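PDB 3T7K: regulator of Ty1 transposition protein 107 from Saccharomyces cerevisiae, which binds phosphorylated histone H2A through its C-terminal tandem BRCT repeats during DNA damage repair. Local coordinates for residues Ala25-Cys30 / Cys62-Lys67. Numbering follows the deposited sequence.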
loop_
_atom_site.group_PDB
_atom_site.type_symbol
_atom_site.label_atom_id
_atom_site.label_comp_id
_atom_site.label_asym_id
_atom_site.label_seq_id
_atom_site.Cartn_x
_atom_site.Cartn_y
_atom_site.Cartn_z
ATOM N N ALA C 25 9.163 11.235 -6.004
ATOM C CA ALA C 25 10.546 10.921 -6.344
ATOM C C ALA C 25 11.551 11.218 -5.223
ATOM O O ALA C 25 11.243 11.923 -4.246
ATOM C CB ALA C 25 10.951 11.662 -7.600
ATOM N N VAL C 26 12.750 10.658 -5.370
ATOM C CA VAL C 26 13.913 11.188 -4.701
ATOM C C VAL C 26 14.895 11.447 -5.826
ATOM O O VAL C 26 14.768 10.849 -6.881
ATOM C CB VAL C 26 14.490 10.218 -3.630
ATOM C CG1 VAL C 26 13.434 9.942 -2.564
ATOM C CG2 VAL C 26 14.952 8.923 -4.268
ATOM N N CYS C 27 15.826 12.377 -5.630
ATOM C CA CYS C 27 16.917 12.563 -6.570
ATOM C C CYS C 27 18.171 12.013 -5.934
ATOM O O CYS C 27 18.325 12.081 -4.715
ATOM C CB CYS C 27 17.145 14.038 -6.838
ATOM S SG CYS C 27 15.659 14.858 -7.413
ATOM N N THR C 28 19.053 11.474 -6.763
ATOM C CA THR C 28 20.358 11.002 -6.312
ATOM C C THR C 28 21.311 11.411 -7.417
ATOM O O THR C 28 20.965 11.304 -8.596
ATOM C CB THR C 28 20.357 9.468 -6.068
ATOM O OG1 THR C 28 21.614 9.049 -5.516
ATOM C CG2 THR C 28 20.087 8.702 -7.360
ATOM N N GLY C 29 22.479 11.935 -7.055
ATOM C CA GLY C 29 23.380 12.473 -8.057
ATOM C C GLY C 29 22.810 13.742 -8.694
ATOM O O GLY C 29 23.222 14.131 -9.795
ATOM N N CYS C 30 21.858 14.381 -8.008
ATOM C CA CYS C 30 21.240 15.620 -8.510
ATOM C C CYS C 30 20.396 16.373 -7.474
ATOM O O CYS C 30 19.980 15.801 -6.458
ATOM C CB CYS C 30 20.450 15.371 -9.813
ATOM S SG CYS C 30 19.222 13.984 -9.857
ATOM N N CYS C 62 9.425 6.944 -8.185
ATOM C CA CYS C 62 10.282 7.563 -9.177
ATOM C C CYS C 62 11.662 7.883 -8.630
ATOM O O CYS C 62 11.832 8.171 -7.449
ATOM C CB CYS C 62 9.612 8.853 -9.674
ATOM S SG CYS C 62 10.538 9.776 -10.908
ATOM N N ILE C 63 12.658 7.853 -9.502
ATOM C CA ILE C 63 13.985 8.297 -9.124
ATOM C C ILE C 63 14.552 9.155 -10.228
ATOM O O ILE C 63 14.456 8.801 -11.393
ATOM C CB ILE C 63 14.946 7.108 -8.857
ATOM C CG1 ILE C 63 16.368 7.621 -8.658
ATOM C CG2 ILE C 63 14.934 6.123 -10.006
ATOM C CD1 ILE C 63 16.889 7.388 -7.266
ATOM N N PHE C 64 15.103 10.304 -9.856
ATOM C CA PHE C 64 15.831 11.150 -10.792
ATOM C C PHE C 64 17.320 10.944 -10.588
ATOM O O PHE C 64 17.816 11.079 -9.476
ATOM C CB PHE C 64 15.490 12.622 -10.566
ATOM C CG PHE C 64 14.061 12.976 -10.923
ATOM C CD1 PHE C 64 13.687 13.145 -12.243
ATOM C CD2 PHE C 64 13.105 13.127 -9.934
ATOM C CE1 PHE C 64 12.370 13.465 -12.573
ATOM C CE2 PHE C 64 11.793 13.442 -10.257
ATOM C CZ PHE C 64 11.428 13.605 -11.580
ATOM N N ALA C 65 18.025 10.623 -11.666
ATOM C CA ALA C 65 19.464 10.408 -11.613
ATOM C C ALA C 65 20.013 10.554 -13.014
ATOM O O ALA C 65 19.361 10.174 -13.982
ATOM C CB ALA C 65 19.793 9.007 -11.055
ATOM N N PRO C 66 21.219 11.116 -13.129
ATOM C CA PRO C 66 21.908 11.268 -14.416
ATOM C C PRO C 66 22.254 9.931 -15.055
ATOM O O PRO C 66 22.319 9.851 -16.283
ATOM C CB PRO C 66 23.179 12.045 -14.049
ATOM C CG PRO C 66 23.331 11.867 -12.574
ATOM C CD PRO C 66 21.941 11.770 -12.029
ATOM N N LYS C 67 22.457 8.895 -14.240
ATOM C CA LYS C 67 22.803 7.559 -14.747
ATOM C C LYS C 67 22.657 6.523 -13.644
ATOM O O LYS C 67 22.472 6.866 -12.479
ATOM C CB LYS C 67 24.246 7.527 -15.280
ATOM C CG LYS C 67 25.290 7.916 -14.234
ATOM C CD LYS C 67 26.719 7.859 -14.780
ATOM C CE LYS C 67 27.180 6.425 -15.028
ATOM N NZ LYS C 67 28.662 6.339 -15.205
#
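Thr28 and Ile63 meet because of their first torsions: Thr28 holds OG1 anti to its backbone N (chi1 -175°), which leaves CG2 to reach across the strands, and Ile63 holds CG1 anti to its own N, sending CD1 to meet it. Thr28 CG2 and Ile63 CD1 are 3.5 Å apart, tighter than usual van der Waals contact. They sit in a BRCT domain, where strands 23-27 and 62-64 run side by side as the two central strands of a four-stranded parallel sheet. Two good backbone bonds knit them: Phe64 N gives its hydrogen to Val26 O at 3.0 Å, and Thr28 N to Phe64 O, also at 3.0 Å. The bond from Val26 N to Cys62 O is weak.

Val26 and Ile63 lie on one face of the sheet, and Thr28, just past its strand, adds its CG2 there. Beta-branched residues suit extended backbone, and here Val26 CG2 adds a looser contact to Ile63 CD1 while helix 72-77 packs over Thr28 and Ile63. On the other face the Phe64 ring packs against Phe91 and Ile92 of helix 90-99. Ala25, small enough to let the ring come close, meets Phe64 CE2 with its CB at 3.3 Å; Cys62 SG lies over one ring face, offset toward the rim, and Cys27 SG approaches obliquely, 5.1 Å from the centroid.

Past the C-terminal end of strand 23-27, the turn reaches the phosphopeptide. Thr28 OG1 and Gly29 N both hydrogen-bond the modified side chain of the bound peptide, and OG1 also bonds Thr71 OG1. Gly29 has a positive phi (68°), which glycine adopts easily, and a side chain there would come close to Pro66 CD. Pro66 packs its ring against this turn, with its CD 3.5 Å from Gly29 O, and Cys30 folds back to place SG 3.2 Å from Phe64 O.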